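Long-range contacts in chemotaxis signal transduction protein (Thermoanaerobacter tengcongensis, PDB 2QDL), which probably acts as the CheW scaffolding protein of bacterial chemotaxis, coupling transmembrane chemoreceptors to the histidine kinase CheA: residues V35-T41 / G52-L56; I64-F70 / F143-V147; D80-I84 / L95-A99; V117-D121 / K134-I138; T122-E126 / I138-L144. Residue numbers count along the deposited sequence, not the author numbering.

Contact 1: V35-T41 / G52-L56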
# COMPACT_ATOMS: atom_id res chain seq x y z
N VAL A 35 -6.35 -3.34 9.47
CA VAL A 35 -7.24 -4.40 9.97
C VAL A 35 -6.62 -5.77 9.68
O VAL A 35 -5.75 -5.88 8.84
CB VAL A 35 -8.70 -4.29 9.37
CG1 VAL A 35 -9.33 -2.91 9.68
CG2 VAL A 35 -8.71 -4.51 7.91
N LYS A 36 -7.05 -6.81 10.37
CA LYS A 36 -6.61 -8.17 9.99
C LYS A 36 -7.04 -8.70 8.59
O LYS A 36 -8.15 -8.38 8.09
CB LYS A 36 -6.96 -9.16 11.08
CG LYS A 36 -6.18 -8.85 12.34
CD LYS A 36 -6.54 -9.82 13.44
CE LYS A 36 -5.82 -9.52 14.73
NZ LYS A 36 -6.70 -10.01 15.83
N ASP A 37 -6.15 -9.50 7.97
CA ASP A 37 -6.37 -10.12 6.65
C ASP A 37 -7.31 -11.31 6.80
O ASP A 37 -6.90 -12.46 6.66
CB ASP A 37 -5.04 -10.55 6.02
CG ASP A 37 -5.20 -11.24 4.65
OD1 ASP A 37 -6.34 -11.40 4.18
OD2 ASP A 37 -4.18 -11.62 4.02
N VAL A 38 -8.58 -11.03 7.10
CA VAL A 38 -9.60 -12.07 7.26
C VAL A 38 -10.99 -11.62 6.74
O VAL A 38 -11.32 -10.41 6.70
CB VAL A 38 -9.69 -12.60 8.74
CG1 VAL A 38 -10.90 -13.51 8.92
CG2 VAL A 38 -8.45 -13.39 9.10
N SER A 39 -11.78 -12.62 6.36
CA SER A 39 -13.14 -12.43 5.83
C SER A 39 -13.18 -11.46 4.65
O SER A 39 -13.95 -10.49 4.62
CB SER A 39 -14.11 -12.05 6.94
OG SER A 39 -14.67 -13.23 7.52
N ILE A 40 -12.32 -11.72 3.68
CA ILE A 40 -12.43 -11.09 2.37
C ILE A 40 -13.43 -11.95 1.59
O ILE A 40 -13.30 -13.16 1.52
CB ILE A 40 -11.06 -10.95 1.63
CG1 ILE A 40 -10.09 -10.14 2.50
CG2 ILE A 40 -11.24 -10.24 0.29
CD1 ILE A 40 -8.72 -10.10 1.96
N THR A 41 -14.48 -11.30 1.10
CA THR A 41 -15.47 -11.99 0.31
C THR A 41 -15.14 -11.75 -1.14
O THR A 41 -15.12 -10.60 -1.62
CB THR A 41 -16.92 -11.53 0.63
OG1 THR A 41 -17.13 -11.60 2.05
CG2 THR A 41 -17.94 -12.42 -0.08
N GLY A 52 -11.30 -9.11 -3.31
CA GLY A 52 -12.68 -9.08 -2.91
C GLY A 52 -13.03 -7.88 -2.08
O GLY A 52 -12.46 -6.82 -2.23
N ILE A 53 -13.99 -8.07 -1.19
CA ILE A 53 -14.42 -6.98 -0.38
C ILE A 53 -14.47 -7.36 1.09
O ILE A 53 -14.62 -8.52 1.44
CB ILE A 53 -15.77 -6.36 -0.88
CG1 ILE A 53 -15.57 -5.64 -2.21
CG2 ILE A 53 -16.27 -5.31 0.08
CD1 ILE A 53 -16.86 -5.28 -2.90
N ILE A 54 -14.33 -6.35 1.93
CA ILE A 54 -14.58 -6.48 3.37
C ILE A 54 -15.72 -5.53 3.79
O ILE A 54 -15.96 -4.49 3.18
CB ILE A 54 -13.31 -6.25 4.24
CG1 ILE A 54 -12.68 -4.87 3.96
CG2 ILE A 54 -12.30 -7.41 4.05
CD1 ILE A 54 -11.73 -4.41 5.05
N ASN A 55 -16.43 -5.94 4.82
CA ASN A 55 -17.45 -5.13 5.42
C ASN A 55 -16.86 -4.53 6.67
O ASN A 55 -16.71 -5.23 7.69
CB ASN A 55 -18.68 -5.97 5.76
CG ASN A 55 -19.69 -5.20 6.58
OD1 ASN A 55 -19.58 -4.01 6.73
ND2 ASN A 55 -20.68 -5.89 7.11
N LEU A 56 -16.49 -3.27 6.61
CA LEU A 56 -15.83 -2.64 7.75
C LEU A 56 -16.76 -1.61 8.35
O LEU A 56 -17.00 -0.59 7.75
CB LEU A 56 -14.49 -2.02 7.35
CG LEU A 56 -13.72 -1.35 8.49
CD1 LEU A 56 -13.38 -2.37 9.58
CD2 LEU A 56 -12.46 -0.66 7.99
O HOH W 1 -16.07 -8.64 5.71
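Gly-52 opens the pairing where the two backbones run so close that a side chain could not fit: a CB here would clash with Thr-41 O, and phi/psi of 150/-149° is itself open only to glycine. Its CA sits 3.2 Å from Thr-41 O in a CA-H...O contact and 3.7 Å from Ile-40 CG2. Ile-53 forms a single antiparallel hydrogen-bonded bridge with Thr-41: Thr-41 N donates to Ile-53 O and Ile-53 N to Thr-41 O, both at 2.8 Å. Its side chain turns away, so this pairing rests on backbone atoms. Ile-54 brings the apolar part. Its CG2 lies 3.8 Å from Ile-40 CG1 and its CD1 4.2 Å from Val-35 CG2; toward Val-35 the backbones part and branched side chains fill the gap. At Asn-55 a water takes over, accepting from Asn-55 N (2.9 Å) and donating to Ser-39 O (3.0 Å). Leu-56 reaches across the gap with CD1, 4.1 Å from Val-35 CG1. Within the CheW-like domain, strand 50-56 pairs with strand 59-65 through Gly-52 with Val-63 and Ile-54 with Ile-61, while Val-35 is hydrogen-bonded to Ile-83 of strand 82-88; Ile-40 and Ile-54 pack on Ile-83.

Contact 2: I64-F70 / F143-V147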
# COMPACT_ATOMS: atom_id res chain seq x y z
N ILE A 64 -7.34 -5.07 -2.57
CA ILE A 64 -6.43 -5.49 -3.62
C ILE A 64 -5.31 -6.34 -3.01
O ILE A 64 -4.80 -6.05 -1.91
CB ILE A 64 -5.85 -4.24 -4.39
CG1 ILE A 64 -4.81 -4.64 -5.43
CG2 ILE A 64 -5.16 -3.30 -3.45
CD1 ILE A 64 -4.65 -3.57 -6.50
N ASP A 65 -4.96 -7.40 -3.73
CA ASP A 65 -3.79 -8.18 -3.45
C ASP A 65 -2.67 -7.54 -4.26
O ASP A 65 -2.68 -7.63 -5.49
CB ASP A 65 -4.01 -9.68 -3.78
CG ASP A 65 -2.76 -10.54 -3.49
OD1 ASP A 65 -1.64 -10.13 -3.86
OD2 ASP A 65 -2.89 -11.64 -2.92
N LEU A 66 -1.75 -6.85 -3.57
CA LEU A 66 -0.62 -6.13 -4.21
C LEU A 66 0.34 -7.04 -4.97
O LEU A 66 0.88 -6.64 -5.99
CB LEU A 66 0.16 -5.29 -3.17
CG LEU A 66 -0.61 -4.18 -2.45
CD1 LEU A 66 0.30 -3.49 -1.43
CD2 LEU A 66 -1.20 -3.16 -3.44
N LYS A 67 0.58 -8.25 -4.47
CA LYS A 67 1.45 -9.21 -5.16
C LYS A 67 0.90 -9.56 -6.53
O LYS A 67 1.66 -9.62 -7.50
CB LYS A 67 1.65 -10.47 -4.35
CG LYS A 67 2.41 -10.28 -3.04
CD LYS A 67 2.36 -11.57 -2.25
CE LYS A 67 2.56 -11.30 -0.78
NZ LYS A 67 2.29 -12.49 0.07
N LYS A 68 -0.43 -9.73 -6.62
CA LYS A 68 -1.10 -10.01 -7.88
C LYS A 68 -1.13 -8.77 -8.78
O LYS A 68 -0.97 -8.86 -10.01
CB LYS A 68 -2.52 -10.51 -7.63
CG LYS A 68 -2.58 -11.76 -6.82
CD LYS A 68 -4.03 -12.27 -6.71
CE LYS A 68 -4.09 -13.44 -5.77
NZ LYS A 68 -5.46 -13.90 -5.63
N ARG A 69 -1.31 -7.61 -8.16
CA ARG A 69 -1.24 -6.34 -8.90
C ARG A 69 0.17 -6.06 -9.46
O ARG A 69 0.30 -5.61 -10.61
CB ARG A 69 -1.71 -5.19 -7.99
CG ARG A 69 -1.87 -3.87 -8.69
CD ARG A 69 -2.75 -4.04 -9.95
NE ARG A 69 -3.44 -2.82 -10.37
CZ ARG A 69 -3.76 -2.56 -11.64
NH1 ARG A 69 -3.44 -3.42 -12.59
NH2 ARG A 69 -4.39 -1.45 -11.95
N PHE A 70 1.21 -6.32 -8.65
CA PHE A 70 2.59 -6.04 -9.04
C PHE A 70 3.32 -7.20 -9.76
O PHE A 70 4.29 -6.98 -10.44
CB PHE A 70 3.42 -5.61 -7.81
CG PHE A 70 2.87 -4.41 -7.07
CD1 PHE A 70 2.03 -3.50 -7.69
CD2 PHE A 70 3.21 -4.21 -5.73
CE1 PHE A 70 1.55 -2.42 -7.01
CE2 PHE A 70 2.71 -3.12 -5.04
CZ PHE A 70 1.89 -2.20 -5.69
N PHE A 143 -3.28 4.79 -9.07
CA PHE A 143 -3.77 3.90 -10.11
C PHE A 143 -3.92 2.42 -9.75
O PHE A 143 -4.10 1.58 -10.64
CB PHE A 143 -2.87 4.01 -11.35
CG PHE A 143 -2.59 5.45 -11.77
CD1 PHE A 143 -3.63 6.28 -12.20
CD2 PHE A 143 -1.30 5.97 -11.69
CE1 PHE A 143 -3.38 7.61 -12.58
CE2 PHE A 143 -1.03 7.31 -12.06
CZ PHE A 143 -2.07 8.13 -12.50
N LEU A 144 -3.84 2.09 -8.46
CA LEU A 144 -3.89 0.70 -8.04
C LEU A 144 -5.12 -0.06 -8.58
O LEU A 144 -5.01 -1.23 -8.94
CB LEU A 144 -3.77 0.54 -6.51
CG LEU A 144 -2.38 0.83 -5.92
CD1 LEU A 144 -2.45 0.80 -4.36
CD2 LEU A 144 -1.34 -0.16 -6.47
N PHE A 145 -6.24 0.64 -8.70
CA PHE A 145 -7.51 0.05 -9.12
C PHE A 145 -7.85 0.30 -10.59
O PHE A 145 -8.87 -0.18 -11.08
CB PHE A 145 -8.67 0.56 -8.23
CG PHE A 145 -8.69 -0.05 -6.87
CD1 PHE A 145 -9.42 -1.21 -6.63
CD2 PHE A 145 -7.92 0.50 -5.83
CE1 PHE A 145 -9.42 -1.80 -5.38
CE2 PHE A 145 -7.90 -0.08 -4.58
CZ PHE A 145 -8.65 -1.23 -4.34
N GLU A 146 -7.02 1.07 -11.29
CA GLU A 146 -7.33 1.46 -12.66
C GLU A 146 -6.96 0.37 -13.67
O GLU A 146 -5.79 0.11 -13.92
CB GLU A 146 -6.70 2.81 -13.03
CG GLU A 146 -7.62 3.62 -13.97
CD GLU A 146 -6.98 4.87 -14.53
OE1 GLU A 146 -6.55 5.74 -13.74
OE2 GLU A 146 -6.92 5.00 -15.78
N VAL A 147 -8.01 -0.25 -14.21
CA VAL A 147 -7.93 -1.32 -15.20
C VAL A 147 -8.25 -0.73 -16.58
O VAL A 147 -9.39 -0.31 -16.82
CB VAL A 147 -8.95 -2.44 -14.90
CG1 VAL A 147 -8.88 -3.55 -15.92
CG2 VAL A 147 -8.76 -3.00 -13.50
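Arg-69 carries the polar half of this contact, and its side chain is bent to do so. With chi1 at t and chi2 at p, it leaves helix 66-70 toward the type I turn Phe-143 to Glu-146 and lays the edge of its guanidinium against two carbonyls. NE donates to Leu-144 O at 2.7 Å and NH2 to Glu-146 O at 2.9 Å; weak bonds run from NH2 to Leu-144 O (3.1 Å) and to Phe-143 O (3.3 Å). Arginine suits the place because its planar, multiply donating group can serve several carbonyls at once. Leu-144, in the mt rotamer, fills the apolar half: its CD2 meets the edge of the Phe-70 ring at CE1, 3.7 Å away, and its CD1 lies 4.3 Å from Leu-66 CD2. Ile-64, extended as tt, puts CD1 4.2 Å from Leu-144 CB, and its CB is 4.1 Å from Phe-145 CZ. At the helix start, Asp-65 is the N-cap, its OD1 accepting from Lys-68 N at 3.0 Å. Arg-69 also makes a cation-pi contact with Phe-49. Because its hydrogen bonds go to main-chain oxygens, they depend on the backbone shape of the turn and not on the identity of its side chains.

Contact 3: D80-I84 / L95-A99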
# COMPACT_ATOMS: atom_id res chain seq x y z
N ASP A 80 0.41 -12.74 10.64
CA ASP A 80 0.82 -11.35 10.63
C ASP A 80 0.23 -10.54 9.47
O ASP A 80 0.37 -9.30 9.44
CB ASP A 80 2.35 -11.23 10.63
CG ASP A 80 2.99 -11.86 11.87
OD1 ASP A 80 2.50 -11.61 12.99
OD2 ASP A 80 3.96 -12.61 11.72
N SER A 81 -0.40 -11.24 8.52
CA SER A 81 -1.01 -10.55 7.38
C SER A 81 -2.05 -9.54 7.87
O SER A 81 -2.75 -9.78 8.86
CB SER A 81 -1.62 -11.54 6.37
OG SER A 81 -0.61 -12.17 5.62
N ARG A 82 -2.14 -8.41 7.16
CA ARG A 82 -3.09 -7.36 7.48
C ARG A 82 -3.70 -6.73 6.23
O ARG A 82 -3.25 -6.97 5.09
CB ARG A 82 -2.38 -6.24 8.26
CG ARG A 82 -1.82 -6.66 9.60
CD ARG A 82 -2.96 -6.87 10.59
NE ARG A 82 -2.45 -7.09 11.94
CZ ARG A 82 -2.13 -8.26 12.46
NH1 ARG A 82 -2.23 -9.38 11.74
NH2 ARG A 82 -1.67 -8.32 13.71
N ILE A 83 -4.70 -5.90 6.47
CA ILE A 83 -5.27 -5.06 5.44
C ILE A 83 -5.12 -3.61 5.85
O ILE A 83 -5.77 -3.15 6.80
CB ILE A 83 -6.78 -5.37 5.16
CG1 ILE A 83 -6.97 -6.83 4.72
CG2 ILE A 83 -7.31 -4.36 4.13
CD1 ILE A 83 -8.45 -7.33 4.76
N ILE A 84 -4.28 -2.91 5.11
CA ILE A 84 -4.07 -1.47 5.31
C ILE A 84 -5.17 -0.71 4.60
O ILE A 84 -5.31 -0.82 3.36
CB ILE A 84 -2.71 -1.00 4.78
CG1 ILE A 84 -1.58 -1.84 5.43
CG2 ILE A 84 -2.53 0.48 5.01
CD1 ILE A 84 -0.20 -1.49 4.92
N LEU A 95 -5.43 -2.68 1.14
CA LEU A 95 -4.25 -3.29 0.52
C LEU A 95 -3.77 -4.40 1.44
O LEU A 95 -3.52 -4.16 2.63
CB LEU A 95 -3.13 -2.25 0.32
CG LEU A 95 -3.46 -0.85 -0.24
CD1 LEU A 95 -2.19 -0.05 -0.38
CD2 LEU A 95 -4.12 -0.94 -1.59
N ILE A 96 -3.68 -5.62 0.89
CA ILE A 96 -3.14 -6.77 1.61
C ILE A 96 -1.63 -6.65 1.71
O ILE A 96 -0.95 -6.33 0.73
CB ILE A 96 -3.55 -8.13 0.94
CG1 ILE A 96 -5.07 -8.28 0.94
CG2 ILE A 96 -2.88 -9.35 1.64
CD1 ILE A 96 -5.56 -9.33 -0.02
N VAL A 97 -1.13 -6.89 2.91
CA VAL A 97 0.32 -6.91 3.19
C VAL A 97 0.63 -8.12 4.09
O VAL A 97 -0.21 -8.53 4.87
CB VAL A 97 0.81 -5.56 3.86
CG1 VAL A 97 0.40 -4.35 3.05
CG2 VAL A 97 0.30 -5.39 5.30
N ASP A 98 1.84 -8.66 3.98
CA ASP A 98 2.26 -9.80 4.81
C ASP A 98 2.50 -9.41 6.26
O ASP A 98 2.34 -10.23 7.14
CB ASP A 98 3.54 -10.48 4.25
CG ASP A 98 3.31 -11.13 2.91
OD1 ASP A 98 2.15 -11.45 2.60
OD2 ASP A 98 4.30 -11.34 2.17
N ALA A 99 2.90 -8.18 6.51
CA ALA A 99 3.15 -7.72 7.88
C ALA A 99 3.50 -6.26 7.86
O ALA A 99 4.09 -5.79 6.91
CB ALA A 99 4.31 -8.53 8.53
O HOH W 2 -0.41 -11.70 3.20
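At Asp-80 and Ser-81 the two chains are already close but not yet regularly paired: Asp-80 CB lies 3.9 Å from Ala-99 CB, and Asp-80 O accepts a CA-H...O contact from Ala-99 CA (3.6 Å). Ser-81, small and polar, shares a water with Asp-98: the water lies 2.5 Å from Ser-81 OG and donates to Asp-98 OD1 at 2.6 Å, an oxygen also salt-bridged to Lys-67. Regular pairing starts at Arg-82, whose N and O bond to Val-97 O and N, each at 3.0 Å. This is the open end of the antiparallel beta hairpin formed by strands 82-88 and 91-106, a part of the CheW-like domain. Ile-83 follows as a non-hydrogen-bonded pair with Ile-96, their CG1 atoms 4.5 Å apart on one face of the sheet, beside Val-35 and Val-63 of the flanking strands. Ile-84 pairs with Leu-95 through two 2.9 Å bonds, Ile-84 N to Leu-95 O and Leu-95 N to Ile-84 O; its CD1 packs 3.5 Å from Val-97 CG1 on the opposite face, where both touch Phe-17, beta-branched residues suiting the extended chain.

Contact 4: V117-D121 / K134-I138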
# COMPACT_ATOMS: atom_id res chain seq x y z
N VAL A 117 12.56 1.65 -15.35
CA VAL A 117 12.16 0.27 -15.11
C VAL A 117 12.77 -0.22 -13.79
O VAL A 117 14.00 -0.23 -13.63
CB VAL A 117 12.53 -0.69 -16.31
CG1 VAL A 117 11.91 -2.05 -16.11
CG2 VAL A 117 12.06 -0.11 -17.64
N THR A 118 11.92 -0.63 -12.85
CA THR A 118 12.42 -1.00 -11.52
C THR A 118 11.74 -2.28 -11.01
O THR A 118 11.22 -3.06 -11.81
CB THR A 118 12.33 0.20 -10.49
OG1 THR A 118 12.85 -0.21 -9.22
CG2 THR A 118 10.91 0.74 -10.32
N THR A 119 11.75 -2.51 -9.70
CA THR A 119 11.15 -3.71 -9.11
C THR A 119 9.70 -3.95 -9.56
O THR A 119 9.33 -5.06 -9.91
CB THR A 119 11.19 -3.63 -7.57
OG1 THR A 119 12.51 -3.28 -7.17
CG2 THR A 119 10.85 -4.95 -6.98
N ILE A 120 8.88 -2.89 -9.53
CA ILE A 120 7.48 -2.97 -9.97
C ILE A 120 7.25 -1.84 -10.97
O ILE A 120 8.06 -0.92 -11.03
CB ILE A 120 6.47 -2.96 -8.78
CG1 ILE A 120 6.49 -1.61 -8.06
CG2 ILE A 120 6.78 -4.14 -7.82
CD1 ILE A 120 5.37 -1.35 -7.07
N ASP A 121 6.19 -1.94 -11.77
CA ASP A 121 5.78 -0.86 -12.68
C ASP A 121 5.88 0.48 -11.97
O ASP A 121 5.30 0.66 -10.90
CB ASP A 121 4.34 -1.09 -13.13
CG ASP A 121 3.98 -0.37 -14.42
OD1 ASP A 121 4.27 0.82 -14.56
OD2 ASP A 121 3.34 -0.99 -15.28
N LYS A 134 18.63 -1.58 2.98
CA LYS A 134 17.43 -2.00 2.26
C LYS A 134 16.95 -0.93 1.28
O LYS A 134 17.19 0.28 1.47
CB LYS A 134 16.30 -2.30 3.25
CG LYS A 134 16.59 -3.38 4.30
CD LYS A 134 16.38 -4.80 3.76
CE LYS A 134 16.35 -5.80 4.90
NZ LYS A 134 17.73 -6.14 5.34
N MET A 135 16.27 -1.39 0.23
CA MET A 135 15.53 -0.50 -0.67
C MET A 135 14.07 -0.55 -0.25
O MET A 135 13.50 -1.64 -0.03
CB MET A 135 15.69 -0.94 -2.13
CG MET A 135 14.62 -0.39 -3.08
SD MET A 135 14.79 -0.87 -4.81
CE MET A 135 16.22 0.11 -5.34
N ILE A 136 13.47 0.62 -0.08
CA ILE A 136 12.04 0.67 0.18
C ILE A 136 11.35 1.49 -0.88
O ILE A 136 11.52 2.70 -0.95
CB ILE A 136 11.69 1.22 1.57
CG1 ILE A 136 12.60 0.62 2.64
CG2 ILE A 136 10.20 0.95 1.88
CD1 ILE A 136 12.30 1.13 4.02
N ILE A 137 10.53 0.82 -1.68
CA ILE A 137 9.67 1.48 -2.64
C ILE A 137 8.46 2.00 -1.93
O ILE A 137 7.75 1.25 -1.27
CB ILE A 137 9.25 0.53 -3.79
CG1 ILE A 137 10.42 0.36 -4.75
CG2 ILE A 137 8.01 1.06 -4.51
CD1 ILE A 137 10.34 -0.82 -5.60
N ILE A 138 8.25 3.31 -2.06
CA ILE A 138 7.08 3.95 -1.57
C ILE A 138 6.04 3.82 -2.68
O ILE A 138 6.24 4.28 -3.83
CB ILE A 138 7.34 5.44 -1.19
CG1 ILE A 138 8.40 5.52 -0.09
CG2 ILE A 138 6.03 6.09 -0.73
CD1 ILE A 138 8.77 6.91 0.27
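Apolar contact accounts for most of this small interface, which buries 163 Å² in all. Ile-137 is at its centre: its CD1 lies 3.5 Å from Thr-119 CB, while its CG2 comes within 4.4 Å of Ile-120 CD1. A beta-branched isoleucine serves well here, since the two branches beyond CB can meet different residues of the irregular chain 117-121. Ile-120, buried against Ile-137, Val-125 and Tyr-24, suits this apolar setting. In fold terms, a loop without regular structure, running between strands 91-106 and 125-131 of the CheW-like domain, lies across one face of strand 134-139. The CA atoms stay far apart, 8.4 Å even for the nearest pair, Thr-119 and Ile-137, so the segments meet through side chains and not as paired strands. That strand takes its backbone partners from both sides: Ile-137 is bonded to Gly-25 and Ile-136 to Ala-129. Two contacts involve a heteroatom. Thr-118 OG1 makes a van der Waals contact with Ile-137 CD1 at 4.4 Å. Between two exposed residues, Thr-119 OG1 is 4.1 Å from Met-135 SD, where the long, flexible thioether reaches a threonine whose hydroxyl tolerates an exposed position. Thr-119 also touches Glu-22 and Tyr-24 of strand 22-27.

Contact 5: T122-E126 / I138-L144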
# COMPACT_ATOMS: atom_id res chain seq x y z
N THR A 122 6.60 1.43 -12.57
CA THR A 122 6.67 2.78 -12.03
C THR A 122 5.30 3.47 -11.85
O THR A 122 5.19 4.40 -11.08
CB THR A 122 7.58 3.67 -12.89
OG1 THR A 122 7.05 3.73 -14.23
CG2 THR A 122 9.01 3.11 -12.90
N ALA A 123 4.26 3.00 -12.54
CA ALA A 123 2.90 3.52 -12.34
C ALA A 123 2.45 3.38 -10.90
O ALA A 123 1.52 4.05 -10.44
CB ALA A 123 1.92 2.84 -13.29
N PHE A 124 3.11 2.48 -10.18
CA PHE A 124 2.75 2.12 -8.80
C PHE A 124 3.79 2.63 -7.80
O PHE A 124 3.71 2.34 -6.60
CB PHE A 124 2.63 0.60 -8.64
CG PHE A 124 1.63 -0.06 -9.58
CD1 PHE A 124 0.31 0.39 -9.66
CD2 PHE A 124 2.02 -1.17 -10.35
CE1 PHE A 124 -0.59 -0.24 -10.52
CE2 PHE A 124 1.14 -1.80 -11.18
CZ PHE A 124 -0.19 -1.34 -11.28
N VAL A 125 4.79 3.34 -8.30
CA VAL A 125 5.91 3.78 -7.45
C VAL A 125 5.93 5.29 -7.29
O VAL A 125 5.98 6.03 -8.30
CB VAL A 125 7.28 3.32 -8.01
CG1 VAL A 125 8.47 3.81 -7.12
CG2 VAL A 125 7.30 1.82 -8.20
N GLU A 126 5.89 5.76 -6.04
CA GLU A 126 6.00 7.21 -5.77
C GLU A 126 7.48 7.62 -5.75
O GLU A 126 7.88 8.63 -6.34
CB GLU A 126 5.32 7.58 -4.45
CG GLU A 126 5.61 9.03 -3.98
CD GLU A 126 4.88 9.38 -2.72
OE1 GLU A 126 3.64 9.19 -2.67
OE2 GLU A 126 5.55 9.83 -1.76
N ILE A 138 8.25 3.31 -2.06
CA ILE A 138 7.08 3.95 -1.57
C ILE A 138 6.04 3.82 -2.68
O ILE A 138 6.24 4.28 -3.83
CB ILE A 138 7.34 5.44 -1.19
CG1 ILE A 138 8.40 5.52 -0.09
CG2 ILE A 138 6.03 6.09 -0.73
CD1 ILE A 138 8.77 6.91 0.27
N ILE A 139 4.94 3.17 -2.34
CA ILE A 139 3.89 2.87 -3.30
C ILE A 139 3.04 4.10 -3.61
O ILE A 139 2.71 4.88 -2.71
CB ILE A 139 3.00 1.70 -2.80
CG1 ILE A 139 3.80 0.38 -2.87
CG2 ILE A 139 1.59 1.67 -3.53
CD1 ILE A 139 3.16 -0.76 -2.07
N LYS A 140 2.70 4.27 -4.88
CA LYS A 140 1.77 5.31 -5.30
C LYS A 140 0.41 4.66 -5.38
O LYS A 140 0.23 3.65 -6.08
CB LYS A 140 2.18 5.88 -6.68
CG LYS A 140 1.20 6.84 -7.31
CD LYS A 140 1.65 7.34 -8.70
CE LYS A 140 2.80 8.36 -8.59
NZ LYS A 140 3.33 8.87 -9.93
N LEU A 141 -0.55 5.23 -4.65
CA LEU A 141 -1.88 4.67 -4.54
C LEU A 141 -2.80 4.99 -5.71
O LEU A 141 -3.76 4.25 -5.95
CB LEU A 141 -2.57 5.17 -3.27
CG LEU A 141 -1.85 4.90 -1.94
CD1 LEU A 141 -2.56 5.61 -0.82
CD2 LEU A 141 -1.66 3.41 -1.67
N HIS A 142 -2.54 6.09 -6.41
CA HIS A 142 -3.45 6.62 -7.43
C HIS A 142 -4.10 5.58 -8.38
O HIS A 142 -5.33 5.52 -8.47
CB HIS A 142 -2.72 7.69 -8.26
CG HIS A 142 -3.63 8.55 -9.08
ND1 HIS A 142 -3.20 9.69 -9.71
CD2 HIS A 142 -4.95 8.44 -9.34
CE1 HIS A 142 -4.22 10.24 -10.35
NE2 HIS A 142 -5.29 9.50 -10.14
N PHE A 143 -3.28 4.79 -9.07
CA PHE A 143 -3.77 3.90 -10.11
C PHE A 143 -3.92 2.42 -9.75
O PHE A 143 -4.10 1.58 -10.64
CB PHE A 143 -2.87 4.01 -11.35
CG PHE A 143 -2.59 5.45 -11.77
CD1 PHE A 143 -3.63 6.28 -12.20
CD2 PHE A 143 -1.30 5.97 -11.69
CE1 PHE A 143 -3.38 7.61 -12.58
CE2 PHE A 143 -1.03 7.31 -12.06
CZ PHE A 143 -2.07 8.13 -12.50
N LEU A 144 -3.84 2.09 -8.46
CA LEU A 144 -3.89 0.70 -8.04
C LEU A 144 -5.12 -0.06 -8.58
O LEU A 144 -5.01 -1.23 -8.94
CB LEU A 144 -3.77 0.54 -6.51
CG LEU A 144 -2.38 0.83 -5.92
CD1 LEU A 144 -2.45 0.80 -4.36
CD2 LEU A 144 -1.34 -0.16 -6.47
O HOH W 3 -0.64 3.93 -8.67
O HOH W 4 2.35 7.32 -1.54
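Two short main-chain bonds hold the segments together: Glu-126 N donates to Ile-138 O at 2.7 Å and Lys-140 N to Phe-124 O at 2.8 Å. They flank Val-125 and Ile-139, an antiparallel non-hydrogen-bonded pair with CA atoms 4.7 Å apart. One water donates to Ala-123 O (2.8 Å) and Lys-140 O (2.7 Å) and accepts from Phe-143 N (2.8 Å); another donates to Glu-126 OE1 (2.5 Å) and Ile-139 O (2.7 Å), so the carboxylate, suited to an exposed place, reaches the partner backbone indirectly. Farther out, the edge of the Phe-143 ring approaches Ala-123 O, with CD2 at 3.6 Å, and the aliphatic part of Lys-140 puts CD 3.7 Å from the same oxygen. Phe-124 starts away from the partner segment, yet its ring reaches Leu-144, Phe-124 CD1 lying 3.6 Å from Leu-144 CD2, and also meets that of Phe-70. This is the open end of the hairpin of strands 125-131 and 134-139, entered by a 3-10 turn and left by a type I turn, Leu-141 to Leu-144. The chemistry implies a junction where water satisfies backbone groups left over by strand pairing, while an aromatic and a leucine seal the inner side.

Contact 1 closes first along the chain, and contact 3 is nested inside the long loop closed by contact 2. Contacts 4 and 5 cross, sharing Ile-138 on strand 134-139, and contacts 2 and 5 share Phe-143 and Leu-144. All five reach the same curled sheet of the CheW-like domain. Contacts 1 and 4 lie on opposite sides of the chain's centre, their centres about 27 Å apart, whereas contacts 2 and 5 are about 9 Å apart. Contact 2 bridges the two sides: Ile-64 and Lys-67 bond to Ile-96 and Asp-98 of contact 3, and Phe-70 packs on Ile-120 and Phe-124. Contacts 1 and 3 thus lie toward one side of the domain and 4 and 5 toward the other, with contact 2 between them.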